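Local coordinates for penicillin binding protein 2X (Streptococcus thermophilus, PDB 5U47) that probably cross-links peptides between adjacent glycan strands of septal peptidoglycan as a divisome transpeptidase, the class that beta-lactams inactivate by acylating an essential serine, at residues R450-E455 with Q611-P616; K216-T221 with Q436-V441; K242-S247 with E549-N554. The protein carries 1 engineered substitution. All blocks are in the same frame, centred on the assembly; numbering follows the deposited sequence.

Interaction 1. Residues R450-E455 with Q611-P616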
# COMPACT_ATOMS: atom_id res chain seq x y z
N ARG A 450 18.00 1.60 6.22
CA ARG A 450 17.10 2.59 6.84
C ARG A 450 15.89 1.76 7.23
O ARG A 450 15.27 1.13 6.37
CB ARG A 450 16.70 3.71 5.87
CG ARG A 450 17.85 4.67 5.66
CD ARG A 450 17.56 5.69 4.58
NE ARG A 450 16.62 6.74 4.98
CZ ARG A 450 16.92 7.82 5.72
NH1 ARG A 450 18.15 8.02 6.19
NH2 ARG A 450 15.98 8.72 6.00
N THR A 451 15.60 1.74 8.53
CA THR A 451 14.53 0.92 9.10
C THR A 451 13.41 1.77 9.71
O THR A 451 13.68 2.73 10.45
CB THR A 451 15.15 -0.05 10.12
OG1 THR A 451 16.22 -0.76 9.49
CG2 THR A 451 14.10 -1.06 10.62
N ALA A 452 12.17 1.41 9.40
CA ALA A 452 10.99 2.18 9.82
C ALA A 452 10.56 1.98 11.25
O ALA A 452 10.82 0.95 11.86
CB ALA A 452 9.81 1.87 8.89
N LYS A 453 9.94 3.03 11.79
CA LYS A 453 9.29 3.03 13.09
C LYS A 453 7.96 3.75 12.87
O LYS A 453 7.79 4.48 11.87
CB LYS A 453 10.12 3.74 14.18
CG LYS A 453 11.42 3.04 14.57
CD LYS A 453 12.20 3.90 15.56
CE LYS A 453 13.55 3.32 15.93
NZ LYS A 453 13.44 2.09 16.77
N LYS A 454 7.03 3.60 13.81
CA LYS A 454 5.70 4.19 13.67
C LYS A 454 5.74 5.72 13.53
O LYS A 454 6.62 6.39 14.09
CB LYS A 454 4.80 3.80 14.84
CG LYS A 454 5.09 4.53 16.13
CD LYS A 454 4.21 4.00 17.25
CE LYS A 454 4.46 4.79 18.52
NZ LYS A 454 3.68 4.17 19.62
N GLU A 455 4.77 6.24 12.80
CA GLU A 455 4.63 7.67 12.55
C GLU A 455 3.31 8.20 13.13
O GLU A 455 2.23 7.91 12.61
CB GLU A 455 4.70 7.95 11.05
CG GLU A 455 4.67 9.43 10.69
CD GLU A 455 4.66 9.74 9.19
OE1 GLU A 455 4.68 8.81 8.35
OE2 GLU A 455 4.63 10.95 8.85
N GLN A 611 8.78 7.21 1.26
CA GLN A 611 9.45 6.07 0.62
C GLN A 611 10.87 5.89 1.16
O GLN A 611 11.41 4.78 1.17
CB GLN A 611 9.51 6.27 -0.89
CG GLN A 611 8.12 6.26 -1.52
CD GLN A 611 8.12 6.69 -2.96
OE1 GLN A 611 9.14 7.12 -3.50
NE2 GLN A 611 6.96 6.60 -3.60
N ASN A 612 11.44 7.01 1.61
CA ASN A 612 12.78 7.05 2.16
C ASN A 612 12.77 7.07 3.69
O ASN A 612 13.78 7.36 4.32
CB ASN A 612 13.56 8.23 1.56
CG ASN A 612 13.83 8.03 0.08
OD1 ASN A 612 14.82 7.37 -0.29
ND2 ASN A 612 12.93 8.55 -0.78
N LEU A 613 11.62 6.73 4.26
CA LEU A 613 11.43 6.58 5.68
C LEU A 613 11.51 7.87 6.53
O LEU A 613 11.70 7.83 7.74
CB LEU A 613 12.30 5.45 6.24
CG LEU A 613 12.13 4.11 5.50
CD1 LEU A 613 12.82 3.02 6.28
CD2 LEU A 613 10.66 3.74 5.33
N VAL A 614 11.32 9.00 5.88
CA VAL A 614 11.24 10.27 6.58
C VAL A 614 9.77 10.44 6.97
O VAL A 614 8.89 9.83 6.33
CB VAL A 614 11.73 11.40 5.67
CG1 VAL A 614 11.58 12.76 6.32
CG2 VAL A 614 13.19 11.14 5.31
N HIS A 615 9.50 11.20 8.04
CA HIS A 615 8.13 11.42 8.53
C HIS A 615 7.80 12.91 8.36
O HIS A 615 7.98 13.70 9.28
CB HIS A 615 7.96 11.03 10.01
CG HIS A 615 8.11 9.56 10.27
ND1 HIS A 615 8.13 9.05 11.55
CD2 HIS A 615 8.28 8.51 9.44
CE1 HIS A 615 8.26 7.73 11.49
NE2 HIS A 615 8.36 7.38 10.22
N PRO A 616 7.33 13.29 7.16
CA PRO A 616 7.04 14.68 6.91
C PRO A 616 5.69 15.12 7.46
O PRO A 616 4.78 14.31 7.60
CB PRO A 616 6.99 14.74 5.38
CG PRO A 616 6.46 13.42 4.98
CD PRO A 616 7.00 12.45 5.99
O HOH W 1 4.65 12.98 10.33
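Ala-452 and Leu-613 bring the two backbones to 6.1 Å between their CA atoms, and the touching parts run in much the same direction, 28° apart. Arg-450 presents its guanidinium side-on, so that NE (3.0 Å) and NH2 (3.1 Å) both grip Asn-612 O, which lies in the guanidinium plane; NH1 turns instead to Thr-590 O and Ile-636 O. Next to this grip, Leu-613 CD1 presses against Arg-450 O at 3.1 Å, a tight fit, while Leu-613 CD2 meets Ala-452 CB at 4.1 Å. CG anti to the backbone N (chi1 -176°) puts Glu-455 CG 3.5 Å from His-615 CG, over the ring face. Its CB stands over the ring centre, 3.6 Å from the centroid, in a CH-pi contact, and its carboxylate stacks 6° from the ring plane. OE2 forms a salt bridge with Arg-610, and a water donates to it and to Pro-616 O, the OE2 leg doubtfully short. Leu-613, with positive phi, is the C-prime residue of the Schellman motif ending helix 602-611. Pro-616 packs on that helix and on strand 641-646, so this part of the PASTA domain is held against the end of strand 448-451 of the transpeptidase domain.

Interaction 2. Residues K216-T221 with Q436-V441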
# COMPACT_ATOMS: atom_id res chain seq x y z
N LYS A 216 18.35 -0.84 -4.57
CA LYS A 216 18.20 -1.13 -3.16
C LYS A 216 17.11 -2.17 -2.97
O LYS A 216 16.19 -2.28 -3.77
CB LYS A 216 17.91 0.15 -2.39
CG LYS A 216 19.10 1.11 -2.40
CD LYS A 216 18.78 2.43 -1.78
CE LYS A 216 19.99 3.37 -1.78
NZ LYS A 216 19.65 4.70 -1.18
N ASN A 217 17.25 -2.98 -1.94
CA ASN A 217 16.21 -3.96 -1.64
C ASN A 217 15.14 -3.32 -0.73
O ASN A 217 15.45 -2.45 0.11
CB ASN A 217 16.80 -5.20 -0.97
CG ASN A 217 17.74 -5.97 -1.88
OD1 ASN A 217 17.61 -5.97 -3.10
ND2 ASN A 217 18.69 -6.64 -1.27
N ILE A 218 13.89 -3.75 -0.91
CA ILE A 218 12.79 -3.23 -0.11
C ILE A 218 12.16 -4.35 0.65
O ILE A 218 11.71 -5.32 0.05
CB ILE A 218 11.71 -2.57 -1.01
CG1 ILE A 218 12.30 -1.40 -1.81
CG2 ILE A 218 10.52 -2.09 -0.18
CD1 ILE A 218 12.67 -0.21 -0.98
N TYR A 219 12.17 -4.24 1.98
CA TYR A 219 11.49 -5.17 2.85
C TYR A 219 10.15 -4.54 3.17
O TYR A 219 10.10 -3.50 3.81
CB TYR A 219 12.26 -5.42 4.15
CG TYR A 219 13.56 -6.18 3.95
CD1 TYR A 219 14.68 -5.54 3.44
CD2 TYR A 219 13.66 -7.52 4.27
CE1 TYR A 219 15.88 -6.23 3.25
CE2 TYR A 219 14.86 -8.22 4.07
CZ TYR A 219 15.96 -7.56 3.57
OH TYR A 219 17.13 -8.23 3.38
N THR A 220 9.07 -5.14 2.70
CA THR A 220 7.76 -4.64 3.02
C THR A 220 7.37 -5.08 4.42
O THR A 220 8.06 -5.90 5.07
CB THR A 220 6.70 -5.13 2.01
OG1 THR A 220 6.54 -6.55 2.12
CG2 THR A 220 7.09 -4.74 0.61
N THR A 221 6.26 -4.53 4.90
CA THR A 221 5.73 -4.88 6.22
C THR A 221 4.92 -6.17 6.19
O THR A 221 4.54 -6.69 7.24
CB THR A 221 4.80 -3.75 6.74
OG1 THR A 221 3.83 -3.46 5.74
CG2 THR A 221 5.61 -2.52 7.03
N GLN A 436 1.72 2.12 7.05
CA GLN A 436 3.04 1.87 6.46
C GLN A 436 3.09 0.51 5.81
O GLN A 436 2.51 -0.47 6.33
CB GLN A 436 4.13 1.88 7.54
CG GLN A 436 4.40 3.25 8.15
CD GLN A 436 5.44 3.22 9.25
OE1 GLN A 436 5.73 2.16 9.85
NE2 GLN A 436 6.01 4.38 9.55
N PHE A 437 3.81 0.45 4.69
CA PHE A 437 4.03 -0.78 3.95
C PHE A 437 5.52 -1.05 3.71
O PHE A 437 5.86 -2.12 3.17
CB PHE A 437 3.23 -0.81 2.61
CG PHE A 437 3.60 0.29 1.64
CD1 PHE A 437 4.68 0.14 0.79
CD2 PHE A 437 2.86 1.47 1.59
CE1 PHE A 437 5.02 1.15 -0.09
CE2 PHE A 437 3.20 2.48 0.71
CZ PHE A 437 4.29 2.32 -0.14
N ILE A 438 6.40 -0.12 4.11
CA ILE A 438 7.87 -0.34 4.00
C ILE A 438 8.46 -0.50 5.38
O ILE A 438 8.32 0.39 6.24
CB ILE A 438 8.61 0.85 3.35
CG1 ILE A 438 8.01 1.16 1.99
CG2 ILE A 438 10.11 0.55 3.24
CD1 ILE A 438 8.49 2.48 1.40
N LYS A 439 9.16 -1.60 5.58
CA LYS A 439 9.81 -1.90 6.85
C LYS A 439 11.27 -1.45 6.82
O LYS A 439 11.78 -0.93 7.79
CB LYS A 439 9.80 -3.42 7.10
CG LYS A 439 10.40 -3.90 8.43
CD LYS A 439 9.49 -3.59 9.62
CE LYS A 439 9.61 -2.17 10.16
NZ LYS A 439 8.32 -1.64 10.73
N GLN A 440 11.93 -1.72 5.71
CA GLN A 440 13.35 -1.39 5.59
C GLN A 440 13.75 -1.25 4.14
O GLN A 440 13.26 -1.99 3.30
CB GLN A 440 14.20 -2.50 6.26
CG GLN A 440 15.70 -2.27 6.24
CD GLN A 440 16.46 -3.42 6.90
OE1 GLN A 440 16.86 -4.33 6.21
NE2 GLN A 440 16.64 -3.38 8.24
N VAL A 441 14.65 -0.31 3.89
CA VAL A 441 15.25 -0.08 2.57
C VAL A 441 16.72 -0.40 2.81
O VAL A 441 17.36 0.19 3.70
CB VAL A 441 15.10 1.38 2.13
CG1 VAL A 441 15.77 1.62 0.77
CG2 VAL A 441 13.63 1.79 2.11
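Tyr-219 lies beside Gln-440, the two side chains pointing the same way from the sheet. Starting at Tyr-219 CB, the first neighbour is Gln-440 O at 3.7 Å. One bond past CG, Tyr-219 CD1 comes within 3.8 Å of that carbonyl oxygen, which sits at the ring edge, in its plane. CD1 and then CE1 each approach Gln-440 OE1 to 3.7 Å, with ring and amide planes 76° apart; further out, toward OH, the ring leaves Gln-440 behind. Gln-440 CG is anti to the backbone N and the chain is extended beyond it, which keeps it alongside the Tyr-219 ring. The ring's stacking partner is Tyr-36. The other end of the amide, Gln-440 NE2, bonds to Thr-451 OG1 and Ser-584 OG.

The backbones explain this pairing. Strands 217-220 and 438-441 are antiparallel, at 156°, and Tyr-219 N donates to Gln-440 O at 2.8 Å. Tyr-219 O is gripped by two N-H groups, that of Lys-439 at 2.8 Å and that of Gln-440 at 3.2 Å. Two residues thus face one, a classic beta bulge that shifts the register by one before Thr-220 pairs with Ile-438. Strand 217-220 is flanked by strand 35-36, parallel to it, and by strand 438-443 of the transpeptidase domain, all within one mixed sheet.

On the opposite face of the sheet from Tyr-219, Ile-218 and Val-441 lie side by side, with Ile-218 CD1 3.8 Å from Val-441 CG2. Ile-218 also touches Leu-183 and Leu-184 of helix 181-184. Past the bulge, Thr-221 N bonds to Phe-437 O at 3.0 Å from well above the carbonyl plane, 61° out of it. Thr-221 OG1 bonds to Ile-258 O, and the bent chain of Lys-439 carries NZ to a salt bridge with Glu-257.

Interaction 3. Residues K242-S247 with E549-N554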
# COMPACT_ATOMS: atom_id res chain seq x y z
N LYS A 242 -19.96 -13.97 -4.19
CA LYS A 242 -19.99 -13.66 -5.64
C LYS A 242 -20.13 -12.15 -5.87
O LYS A 242 -20.95 -11.70 -6.69
CB LYS A 242 -21.10 -14.40 -6.41
CG LYS A 242 -21.07 -15.92 -6.37
CD LYS A 242 -21.86 -16.48 -5.20
CE LYS A 242 -22.07 -17.98 -5.39
NZ LYS A 242 -22.75 -18.57 -4.21
N GLY A 243 -19.37 -11.37 -5.11
CA GLY A 243 -19.37 -9.92 -5.26
C GLY A 243 -18.56 -9.54 -6.49
O GLY A 243 -17.74 -10.33 -6.97
N ILE A 244 -18.80 -8.32 -6.98
CA ILE A 244 -18.06 -7.81 -8.13
C ILE A 244 -16.63 -7.44 -7.74
O ILE A 244 -15.75 -7.47 -8.58
CB ILE A 244 -18.79 -6.66 -8.85
CG1 ILE A 244 -18.86 -5.40 -8.00
CG2 ILE A 244 -20.20 -7.12 -9.24
CD1 ILE A 244 -19.42 -4.20 -8.76
N ASN A 245 -16.42 -7.09 -6.48
CA ASN A 245 -15.07 -6.82 -5.97
C ASN A 245 -15.04 -6.96 -4.46
O ASN A 245 -16.08 -7.06 -3.82
CB ASN A 245 -14.50 -5.46 -6.46
CG ASN A 245 -15.20 -4.27 -5.84
OD1 ASN A 245 -15.23 -4.13 -4.62
ND2 ASN A 245 -15.72 -3.38 -6.69
N ALA A 246 -13.84 -7.04 -3.90
CA ALA A 246 -13.71 -7.15 -2.46
C ALA A 246 -12.30 -6.78 -2.07
O ALA A 246 -11.39 -6.77 -2.92
CB ALA A 246 -14.05 -8.57 -1.99
N SER A 247 -12.11 -6.48 -0.78
CA SER A 247 -10.80 -6.16 -0.26
C SER A 247 -10.72 -6.61 1.19
O SER A 247 -11.73 -6.74 1.86
CB SER A 247 -10.54 -4.66 -0.34
OG SER A 247 -11.41 -3.98 0.54
N GLU A 549 -21.53 -5.31 -3.97
CA GLU A 549 -22.62 -5.97 -4.68
C GLU A 549 -22.55 -7.50 -4.67
O GLU A 549 -22.48 -8.14 -5.72
CB GLU A 549 -22.71 -5.44 -6.11
CG GLU A 549 -23.00 -3.94 -6.16
CD GLU A 549 -22.85 -3.34 -7.54
OE1 GLU A 549 -23.38 -3.92 -8.50
OE2 GLU A 549 -22.21 -2.27 -7.67
N PRO A 550 -22.57 -8.09 -3.47
CA PRO A 550 -22.60 -9.53 -3.37
C PRO A 550 -23.93 -10.09 -3.91
O PRO A 550 -24.98 -9.57 -3.55
CB PRO A 550 -22.50 -9.78 -1.86
CG PRO A 550 -23.08 -8.55 -1.24
CD PRO A 550 -22.67 -7.44 -2.15
N LYS A 551 -23.86 -11.09 -4.79
CA LYS A 551 -25.08 -11.75 -5.30
C LYS A 551 -25.85 -12.39 -4.16
O LYS A 551 -27.07 -12.34 -4.14
CB LYS A 551 -24.77 -12.86 -6.31
CG LYS A 551 -24.86 -12.49 -7.78
CD LYS A 551 -23.77 -11.56 -8.23
CE LYS A 551 -23.88 -11.28 -9.72
NZ LYS A 551 -22.88 -10.27 -10.17
N THR A 552 -25.10 -13.02 -3.25
CA THR A 552 -25.64 -13.71 -2.09
C THR A 552 -25.01 -13.06 -0.87
O THR A 552 -23.78 -12.89 -0.84
CB THR A 552 -25.26 -15.21 -2.10
OG1 THR A 552 -25.58 -15.78 -3.37
CG2 THR A 552 -26.01 -15.99 -1.01
N TRP A 553 -25.82 -12.67 0.11
CA TRP A 553 -25.27 -12.01 1.31
C TRP A 553 -25.91 -12.41 2.64
O TRP A 553 -27.11 -12.59 2.74
CB TRP A 553 -25.33 -10.48 1.20
CG TRP A 553 -24.70 -9.87 2.41
CD1 TRP A 553 -25.33 -9.21 3.44
CD2 TRP A 553 -23.33 -9.95 2.76
NE1 TRP A 553 -24.41 -8.85 4.40
CE2 TRP A 553 -23.18 -9.30 4.01
CE3 TRP A 553 -22.21 -10.51 2.15
CZ2 TRP A 553 -21.95 -9.19 4.63
CZ3 TRP A 553 -20.99 -10.40 2.77
CH2 TRP A 553 -20.86 -9.73 3.99
N ASN A 554 -25.06 -12.48 3.65
CA ASN A 554 -25.45 -12.74 5.01
C ASN A 554 -24.26 -12.27 5.84
O ASN A 554 -23.12 -12.56 5.49
CB ASN A 554 -25.70 -14.24 5.19
CG ASN A 554 -26.19 -14.60 6.58
OD1 ASN A 554 -25.71 -14.08 7.59
ND2 ASN A 554 -27.14 -15.52 6.63
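Lys-242 meets Lys-551 through aliphatic carbon, the two CB atoms standing 4.0 Å apart. Lys-551 bends at chi2 (69°), which lays its CD against Lys-242 O at 3.2 Å. The ammonium ends diverge: Lys-242 NZ and Lys-551 NZ are 10.2 Å apart. Lys-242 runs beside Thr-552 in the same direction, its NZ 4.1 Å from Thr-552 OG1; a crystal neighbour also touches this lysine, so its pose may owe something to the lattice.

With positive phi, Lys-242 is the first residue to leave the helical path after helix 224-241. Gly-243 then passes close to the other segment, its CA 3.8 Å from Pro-550 CA and 3.6 Å from Glu-549 O. Here the entry to one strand passes the exit of its neighbour in the antiparallel five-stranded sheet of the transpeptidase domain, a fold related to the serine beta-lactamases. Strand 245-252 is entered from helix 224-241, while its neighbour 541-548 exits through residues 549-554 toward helix 558-572.

Ile-244 turns its CB toward the other segment and crosses Glu-549, with CD1 3.6 Å from Glu-549 OE2, an oxygen that forms a salt bridge with Lys-520. Its CG2 branch comes within 4.2 Å of Lys-551 NZ. Asn-245 and Ser-247 turn to strand 541-548: Asn-245 ND2 bonds to Gln-548 OE1, and Ser-247 OG and Thr-546 OG1 are hydrogen-bonded.

Interactions 1 and 2 touch, their centres 10 Å apart, because strands 438-443 and 448-451 follow each other in the chain and are neighbours in one sheet. Ala-452 N lies 2.9 Å from Lys-439 O and Lys-453 O is 2.9 Å from Gln-436 NE2, both probable hydrogen bonds. Residues 436-455 therefore receive strand 217-220 through one segment and the PASTA domain through the other. Interaction 3 belongs to the separate five-stranded sheet; its centre is about 36 Å from that of interaction 1 and 32 Å from that of interaction 2. Strand 503-510, two places beyond 541-548 in that sheet, probably carries the KSG motif of the active site, and interaction 3 lies at the ends of two other strands.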